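Local coordinates for protein peptidase M28 (Shewanella amazonensis SB2B, PDB 3IIB) that probably acts as a zinc-dependent carboxypeptidase or dipeptidase of the M28 family, with a two-zinc site in its peptidase domain, at residues D61-E66 against V238-K243; A275-A280 against I295-Y300. All coordinates share one frame; numbering follows the deposited sequence.

Both contacts involve the large mixed sheet: contact 1 lies within it, contact 2 between it and a covering helix. Contact 1 pairs two of its antiparallel strands, and contact 2 packs the helix on the next strand. They meet where strand 220-242 lies beside strand 293-300, with Ala-240 O 2.7 Å from Val-297 N, a probable hydrogen bond. Their centres are about 10 Å apart. Contact 1 is partly buried, and its outer residues are exposed; it is held by backbone bonds and by a charged and aromatic cluster. Contact 2 is wholly buried. It is smaller, 150 Å² against 570 Å², and rests mainly on methyl packing.

Contact 1 (D61-E66 against V238-K243); sequences DRVYKE and VIAEVK
Arg-62 to Glu-66 and Val-238 to Val-242 run antiparallel at 157°, their axes 4.7 Å apart at closest approach. They are parts of strands 62-84 and 220-242, neighbours in the large mixed sheet of the peptidase. Tyr-64 and Ile-239 form a hydrogen-bonded pair, joined both ways by their backbone N and O atoms. At the other end Asp-61 and Arg-62 both face Glu-241, a classic beta bulge. Here Asp-61 N bonds to Glu-241 O, and Glu-241 N to Arg-62 O. The carboxylate of Asp-61 then takes a nearly straight bond from Lys-243 N to OD2 (2.8 Å).

The face carrying Arg-62, Tyr-64, Ile-239 and Glu-241 holds the main side-chain cluster. The first torsion of Tyr-64 sets CG between the backbone N and the carbonyl carbon (chi1 56°), and the ring lies across Ile-239. Ile-239 CB sits over one face of the ring, 4.0 Å from its centroid, in a CH-pi contact. Ile-239 CG2 comes 3.5 Å from Tyr-64 CZ. On the opposite ring face is Arg-62 NH2, offset toward the rim. The ring edge is turned to Glu-241, and Tyr-64 OH donates to its OE2 (2.7 Å) from above the carboxylate plane. Arg-296, on the next strand, makes a salt bridge to the same OE2. A leucine in place of Tyr-64 would probably leave Glu-241 OE2 without its hydroxyl donor and the Arg-62 guanidinium without its aromatic neighbour.

On the reverse face, Val-63 and Val-238 pack against helix 42-57. Val-63 CG2 also meets Ala-240 CB at 4.2 Å.

Arg-62 and Glu-241 lie side by side and point the same way. Their salt bridge runs from NH1 to OE1 at 3.1 Å, with the guanidinium and carboxylate planes 84° apart.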
ATOM      1  N   ASP A  61     -22.094 -33.296   6.495  1.00  5.24           N
ATOM      2  CA  ASP A  61     -23.141 -34.286   6.248  1.00  7.59           C
ATOM      3  C   ASP A  61     -23.865 -34.081   4.922  1.00  6.11           C
ATOM      4  O   ASP A  61     -24.183 -35.062   4.230  1.00  7.17           O
ATOM      5  CB  ASP A  61     -24.116 -34.304   7.396  1.00  8.21           C
ATOM      6  CG  ASP A  61     -23.474 -34.767   8.695  1.00 10.83           C
ATOM      7  OD1 ASP A  61     -22.993 -35.893   8.687  1.00 10.02           O
ATOM      8  OD2 ASP A  61     -23.433 -34.025   9.703  1.00  6.64           O
ATOM      9  N   ARG A  62     -24.088 -32.834   4.547  1.00  5.20           N
ATOM     10  CA  ARG A  62     -24.552 -32.492   3.191  1.00  5.12           C
ATOM     11  C   ARG A  62     -23.731 -31.335   2.684  1.00  5.88           C
ATOM     12  O   ARG A  62     -23.309 -30.452   3.446  1.00  4.41           O
ATOM     13  CB  ARG A  62     -26.033 -32.075   3.210  1.00  7.33           C
ATOM     14  CG  ARG A  62     -26.975 -33.195   3.628  1.00 12.25           C
ATOM     15  CD  ARG A  62     -28.462 -32.736   3.623  1.00 20.74           C
ATOM     16  NE  ARG A  62     -28.903 -32.275   2.302  1.00 28.59           N
ATOM     17  CZ  ARG A  62     -29.818 -31.321   2.089  1.00 39.24           C
ATOM     18  NH1 ARG A  62     -30.387 -30.653   3.108  1.00 24.60           N
ATOM     19  NH2 ARG A  62     -30.141 -30.995   0.834  1.00 36.63           N
ATOM     20  N   VAL A  63     -23.475 -31.368   1.388  1.00  3.37           N
ATOM     21  CA  VAL A  63     -22.777 -30.302   0.693  1.00  4.31           C
ATOM     22  C   VAL A  63     -23.451 -30.175  -0.649  1.00  4.41           C
ATOM     23  O   VAL A  63     -23.544 -31.156  -1.405  1.00  6.06           O
ATOM     24  CB  VAL A  63     -21.224 -30.595   0.497  1.00  5.73           C
ATOM     25  CG1 VAL A  63     -20.552 -29.485  -0.340  1.00  4.64           C
ATOM     26  CG2 VAL A  63     -20.490 -30.793   1.837  1.00  3.78           C
ATOM     27  N   TYR A  64     -23.936 -28.978  -0.952  1.00  5.63           N
ATOM     28  CA  TYR A  64     -24.696 -28.770  -2.194  1.00  5.66           C
ATOM     29  C   TYR A  64     -24.683 -27.311  -2.566  1.00  4.98           C
ATOM     30  O   TYR A  64     -24.201 -26.464  -1.810  1.00  4.45           O
ATOM     31  CB  TYR A  64     -26.115 -29.299  -2.055  1.00  6.16           C
ATOM     32  CG  TYR A  64     -26.920 -28.748  -0.915  1.00  6.33           C
ATOM     33  CD1 TYR A  64     -26.765 -29.241   0.376  1.00 11.36           C
ATOM     34  CD2 TYR A  64     -27.867 -27.760  -1.123  1.00  8.76           C
ATOM     35  CE1 TYR A  64     -27.551 -28.734   1.434  1.00  8.04           C
ATOM     36  CE2 TYR A  64     -28.622 -27.253  -0.091  1.00 10.25           C
ATOM     37  CZ  TYR A  64     -28.470 -27.741   1.184  1.00  6.31           C
ATOM     38  OH  TYR A  64     -29.261 -27.240   2.205  1.00  5.89           O
ATOM     39  N   LYS A  65     -25.217 -27.019  -3.734  1.00  4.65           N
ATOM     40  CA  LYS A  65     -25.268 -25.637  -4.177  1.00  5.44           C
ATOM     41  C   LYS A  65     -26.580 -25.284  -4.810  1.00  5.22           C
ATOM     42  O   LYS A  65     -27.282 -26.154  -5.345  1.00  5.26           O
ATOM     43  CB  LYS A  65     -24.111 -25.333  -5.116  1.00  6.23           C
ATOM     44  CG  LYS A  65     -24.111 -26.094  -6.422  1.00  3.55           C
ATOM     45  CD  LYS A  65     -22.813 -25.834  -7.135  1.00 10.91           C
ATOM     46  CE  LYS A  65     -22.916 -26.043  -8.589  1.00 15.76           C
ATOM     47  NZ  LYS A  65     -22.973 -27.474  -8.950  1.00 17.07           N
ATOM     48  N   GLU A  66     -26.863 -23.977  -4.825  1.00  4.75           N
ATOM     49  CA  GLU A  66     -28.134 -23.456  -5.297  1.00  5.13           C
ATOM     50  C   GLU A  66     -27.890 -22.268  -6.220  1.00  4.82           C
ATOM     51  O   GLU A  66     -27.110 -21.399  -5.888  1.00  5.83           O
ATOM     52  CB  GLU A  66     -28.987 -23.042  -4.109  1.00  4.27           C
ATOM     53  CG  GLU A  66     -29.374 -24.272  -3.249  1.00  9.03           C
ATOM     54  CD  GLU A  66     -30.246 -23.948  -2.042  1.00 12.73           C
ATOM     55  OE1 GLU A  66     -30.301 -22.778  -1.614  1.00  9.34           O
ATOM     56  OE2 GLU A  66     -30.857 -24.895  -1.494  1.00 10.67           O
ATOM     57  N   VAL A 238     -23.266 -21.823  -1.943  1.00  4.73           N
ATOM     58  CA  VAL A 238     -22.687 -23.112  -1.627  1.00  3.49           C
ATOM     59  C   VAL A 238     -22.990 -23.405  -0.178  1.00  3.43           C
ATOM     60  O   VAL A 238     -22.752 -22.539   0.708  1.00  5.26           O
ATOM     61  CB  VAL A 238     -21.165 -23.116  -1.890  1.00  5.07           C
ATOM     62  CG1 VAL A 238     -20.482 -24.421  -1.388  1.00  7.92           C
ATOM     63  CG2 VAL A 238     -20.871 -22.863  -3.366  1.00  6.81           C
ATOM     64  N   ILE A 239     -23.538 -24.600   0.073  1.00  4.51           N
ATOM     65  CA  ILE A 239     -24.124 -24.890   1.367  1.00  3.93           C
ATOM     66  C   ILE A 239     -23.534 -26.189   1.918  1.00  2.30           C
ATOM     67  O   ILE A 239     -23.375 -27.202   1.179  1.00  4.47           O
ATOM     68  CB  ILE A 239     -25.641 -24.962   1.274  1.00  4.53           C
ATOM     69  CG1 ILE A 239     -26.221 -23.578   0.848  1.00 10.21           C
ATOM     70  CG2 ILE A 239     -26.229 -25.478   2.631  1.00  5.35           C
ATOM     71  CD1 ILE A 239     -27.699 -23.588   0.449  1.00  8.81           C
ATOM     72  N   ALA A 240     -23.225 -26.151   3.205  1.00  4.15           N
ATOM     73  CA  ALA A 240     -22.877 -27.373   3.957  1.00  4.34           C
ATOM     74  C   ALA A 240     -23.636 -27.443   5.242  1.00  4.28           C
ATOM     75  O   ALA A 240     -23.984 -26.414   5.866  1.00  8.17           O
ATOM     76  CB  ALA A 240     -21.397 -27.429   4.266  1.00  6.02           C
ATOM     77  N   GLU A 241     -23.874 -28.675   5.682  1.00  4.90           N
ATOM     78  CA  GLU A 241     -24.621 -28.898   6.901  1.00  2.67           C
ATOM     79  C   GLU A 241     -23.946 -29.887   7.831  1.00  4.69           C
ATOM     80  O   GLU A 241     -23.342 -30.867   7.404  1.00  5.88           O
ATOM     81  CB  GLU A 241     -26.059 -29.379   6.571  1.00  4.27           C
ATOM     82  CG  GLU A 241     -26.898 -28.344   5.860  1.00  9.95           C
ATOM     83  CD  GLU A 241     -28.251 -28.820   5.380  1.00 10.61           C
ATOM     84  OE1 GLU A 241     -28.628 -29.992   5.630  1.00 13.34           O
ATOM     85  OE2 GLU A 241     -28.954 -27.989   4.770  1.00  9.45           O
ATOM     86  N   VAL A 242     -24.012 -29.538   9.116  1.00  4.11           N
ATOM     87  CA  VAL A 242     -23.834 -30.447  10.222  1.00  3.13           C
ATOM     88  C   VAL A 242     -25.224 -30.942  10.616  1.00  4.88           C
ATOM     89  O   VAL A 242     -26.067 -30.182  11.059  1.00  4.34           O
ATOM     90  CB  VAL A 242     -23.183 -29.746  11.428  1.00  4.16           C
ATOM     91  CG1 VAL A 242     -23.037 -30.749  12.604  1.00  2.40           C
ATOM     92  CG2 VAL A 242     -21.813 -29.122  11.038  1.00  6.68           C
ATOM     93  N   LYS A 243     -25.481 -32.230  10.449  1.00  5.39           N
ATOM     94  CA  LYS A 243     -26.800 -32.779  10.646  1.00  7.74           C
ATOM     95  C   LYS A 243     -27.232 -32.640  12.121  1.00  6.76           C
ATOM     96  O   LYS A 243     -26.434 -32.882  13.029  1.00  6.96           O
ATOM     97  CB  LYS A 243     -26.817 -34.269  10.208  1.00  8.77           C
ATOM     98  CG  LYS A 243     -28.164 -34.927  10.274  1.00 13.10           C
ATOM     99  CD  LYS A 243     -28.272 -36.244   9.471  1.00 22.34           C
ATOM    100  CE  LYS A 243     -27.561 -37.394  10.109  1.00 19.92           C
ATOM    101  NZ  LYS A 243     -27.945 -38.679   9.405  1.00 12.44           N
TER

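Contact 2 (A275-A280 against I295-Y300); sequences AIVTAA and IRVVLY
Val-277 and Val-297 meet methyl to methyl, Val-277 CG2 lying 3.9 Å from Val-297 CG1. The same CG2 also touches Leu-299 CD2, at 4.1 Å, so one methyl of the helix serves two strand residues. It is placed there by the first torsion of Val-277, which sets CG2 between the backbone N and the carbonyl carbon. Val-297 spreads its two methyls differently. CG1 turns to the side chains of Val-277 and Thr-278, while CG2 packs 3.9 Å from the backbone O of Val-277. Thr-278 adds OG1, 4.1 Å from Val-297 CG1. This is packing; the hydroxyl's hydrogen bond goes to Val-274 O, one turn earlier in the helix.

The pieces belong to a beta-alpha-beta unit made of strand 247-257, helix 267-285 and strand 293-300. The segments 275-280 of the helix and 295-300 of the strand run nearly antiparallel, at 156°, and their axes come within 8.8 Å. Ile-254, on the first strand of the unit, also packs on Val-277. Behind the helix, Ile-26 of helix 22-33 touches Ala-275 and Thr-278. On the strand, backbone bonds tie Ile-295 to Val-242 and Val-298 to Ile-254, fixing it between its two neighbours. The zinc ligand His-257 has its side chain about 7 Å from that of Leu-299.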
ATOM      1  N   ALA A 275     -13.687 -18.753   6.047  1.00  5.11           N
ATOM      2  CA  ALA A 275     -12.866 -19.601   6.908  1.00  3.31           C
ATOM      3  C   ALA A 275     -13.421 -19.652   8.290  1.00  4.97           C
ATOM      4  O   ALA A 275     -13.384 -20.711   8.933  1.00  5.63           O
ATOM      5  CB  ALA A 275     -11.426 -19.100   6.948  1.00  3.63           C
ATOM      6  N   ILE A 276     -13.923 -18.515   8.773  1.00  5.75           N
ATOM      7  CA  ILE A 276     -14.421 -18.443  10.150  1.00  5.40           C
ATOM      8  C   ILE A 276     -15.603 -19.372  10.308  1.00  6.42           C
ATOM      9  O   ILE A 276     -15.618 -20.233  11.208  1.00  4.35           O
ATOM     10  CB  ILE A 276     -14.778 -16.995  10.523  1.00  5.09           C
ATOM     11  CG1 ILE A 276     -13.499 -16.203  10.773  1.00  6.49           C
ATOM     12  CG2 ILE A 276     -15.706 -16.944  11.762  1.00  4.09           C
ATOM     13  CD1 ILE A 276     -13.664 -14.663  10.628  1.00  3.94           C
ATOM     14  N   VAL A 277     -16.613 -19.214   9.435  1.00  6.63           N
ATOM     15  CA  VAL A 277     -17.845 -20.035   9.589  1.00  7.10           C
ATOM     16  C   VAL A 277     -17.616 -21.508   9.234  1.00  3.81           C
ATOM     17  O   VAL A 277     -18.132 -22.412   9.941  1.00  3.94           O
ATOM     18  CB  VAL A 277     -19.086 -19.445   8.880  1.00  3.77           C
ATOM     19  CG1 VAL A 277     -19.381 -18.005   9.413  1.00  6.49           C
ATOM     20  CG2 VAL A 277     -18.963 -19.467   7.335  1.00  4.75           C
ATOM     21  N   THR A 278     -16.778 -21.780   8.237  1.00  3.63           N
ATOM     22  CA  THR A 278     -16.460 -23.191   7.854  1.00  4.01           C
ATOM     23  C   THR A 278     -15.673 -23.903   8.950  1.00  4.37           C
ATOM     24  O   THR A 278     -16.015 -25.023   9.336  1.00  5.61           O
ATOM     25  CB  THR A 278     -15.720 -23.272   6.530  1.00  6.15           C
ATOM     26  OG1 THR A 278     -16.502 -22.620   5.524  1.00  4.88           O
ATOM     27  CG2 THR A 278     -15.499 -24.740   6.104  1.00  5.97           C
ATOM     28  N   ALA A 279     -14.616 -23.261   9.448  1.00  4.38           N
ATOM     29  CA  ALA A 279     -13.841 -23.845  10.548  1.00  5.93           C
ATOM     30  C   ALA A 279     -14.679 -24.037  11.810  1.00  4.94           C
ATOM     31  O   ALA A 279     -14.587 -25.090  12.452  1.00  4.38           O
ATOM     32  CB  ALA A 279     -12.571 -22.998  10.872  1.00  3.48           C
ATOM     33  N   ALA A 280     -15.493 -23.048  12.167  1.00  5.89           N
ATOM     34  CA  ALA A 280     -16.386 -23.161  13.347  1.00  5.45           C
ATOM     35  C   ALA A 280     -17.302 -24.378  13.214  1.00  4.69           C
ATOM     36  O   ALA A 280     -17.446 -25.169  14.153  1.00  5.23           O
ATOM     37  CB  ALA A 280     -17.195 -21.870  13.560  1.00  4.88           C
ATOM     38  N   ILE A 295     -27.022 -27.325  11.712  1.00  3.88           N
ATOM     39  CA  ILE A 295     -26.213 -26.124  11.483  1.00  3.10           C
ATOM     40  C   ILE A 295     -25.895 -26.040  10.011  1.00  5.26           C
ATOM     41  O   ILE A 295     -25.291 -26.948   9.443  1.00  3.57           O
ATOM     42  CB  ILE A 295     -24.935 -26.132  12.320  1.00  3.73           C
ATOM     43  CG1 ILE A 295     -25.318 -26.074  13.810  1.00  7.21           C
ATOM     44  CG2 ILE A 295     -23.970 -24.983  11.934  1.00  4.82           C
ATOM     45  CD1 ILE A 295     -24.173 -26.537  14.800  1.00  5.01           C
ATOM     46  N   ARG A 296     -26.279 -24.935   9.400  1.00  3.64           N
ATOM     47  CA  ARG A 296     -26.114 -24.765   7.969  1.00  5.91           C
ATOM     48  C   ARG A 296     -25.111 -23.628   7.699  1.00  6.12           C
ATOM     49  O   ARG A 296     -25.337 -22.472   8.108  1.00  5.41           O
ATOM     50  CB  ARG A 296     -27.474 -24.480   7.314  1.00  4.35           C
ATOM     51  CG  ARG A 296     -27.361 -24.298   5.791  1.00  6.30           C
ATOM     52  CD  ARG A 296     -28.691 -24.054   5.121  1.00  3.93           C
ATOM     53  NE  ARG A 296     -29.519 -25.257   5.170  1.00  6.14           N
ATOM     54  CZ  ARG A 296     -30.836 -25.287   4.958  1.00  8.28           C
ATOM     55  NH1 ARG A 296     -31.528 -24.164   4.697  1.00  9.09           N
ATOM     56  NH2 ARG A 296     -31.469 -26.444   5.002  1.00  6.61           N
ATOM     57  N   VAL A 297     -23.996 -23.977   7.031  1.00  4.04           N
ATOM     58  CA  VAL A 297     -23.024 -23.007   6.558  1.00  3.63           C
ATOM     59  C   VAL A 297     -23.482 -22.563   5.183  1.00  3.90           C
ATOM     60  O   VAL A 297     -23.684 -23.392   4.311  1.00  3.47           O
ATOM     61  CB  VAL A 297     -21.597 -23.587   6.487  1.00  3.71           C
ATOM     62  CG1 VAL A 297     -20.620 -22.613   5.792  1.00  3.04           C
ATOM     63  CG2 VAL A 297     -21.067 -23.905   7.902  1.00  4.48           C
ATOM     64  N   VAL A 298     -23.684 -21.261   4.993  1.00  2.98           N
ATOM     65  CA  VAL A 298     -24.050 -20.765   3.673  1.00  2.54           C
ATOM     66  C   VAL A 298     -22.972 -19.811   3.206  1.00  3.01           C
ATOM     67  O   VAL A 298     -22.682 -18.811   3.890  1.00  5.28           O
ATOM     68  CB  VAL A 298     -25.441 -20.056   3.629  1.00  4.31           C
ATOM     69  CG1 VAL A 298     -25.756 -19.638   2.217  1.00  2.49           C
ATOM     70  CG2 VAL A 298     -26.485 -20.957   4.206  1.00  3.21           C
ATOM     71  N   LEU A 299     -22.385 -20.122   2.047  1.00  4.05           N
ATOM     72  CA  LEU A 299     -21.371 -19.297   1.453  1.00  3.18           C
ATOM     73  C   LEU A 299     -22.021 -18.621   0.261  1.00  4.20           C
ATOM     74  O   LEU A 299     -22.250 -19.245  -0.775  1.00  3.90           O
ATOM     75  CB  LEU A 299     -20.132 -20.112   1.066  1.00  6.02           C
ATOM     76  CG  LEU A 299     -19.515 -20.988   2.140  1.00  2.96           C
ATOM     77  CD1 LEU A 299     -18.249 -21.723   1.632  1.00  3.44           C
ATOM     78  CD2 LEU A 299     -19.156 -20.094   3.332  1.00  2.00           C
ATOM     79  N   TYR A 300     -22.412 -17.371   0.465  1.00  3.04           N
ATOM     80  CA  TYR A 300     -23.289 -16.695  -0.471  1.00  5.26           C
ATOM     81  C   TYR A 300     -22.553 -16.199  -1.684  1.00  4.38           C
ATOM     82  O   TYR A 300     -21.418 -15.733  -1.604  1.00  4.72           O
ATOM     83  CB  TYR A 300     -24.009 -15.486   0.189  1.00  4.28           C
ATOM     84  CG  TYR A 300     -25.048 -15.822   1.244  1.00  4.59           C
ATOM     85  CD1 TYR A 300     -26.328 -16.127   0.875  1.00  6.29           C
ATOM     86  CD2 TYR A 300     -24.753 -15.793   2.596  1.00  6.62           C
ATOM     87  CE1 TYR A 300     -27.322 -16.403   1.824  1.00  6.05           C
ATOM     88  CE2 TYR A 300     -25.720 -16.095   3.547  1.00  2.29           C
ATOM     89  CZ  TYR A 300     -27.001 -16.366   3.156  1.00  7.99           C
ATOM     90  OH  TYR A 300     -27.973 -16.615   4.098  1.00  7.80           O
TER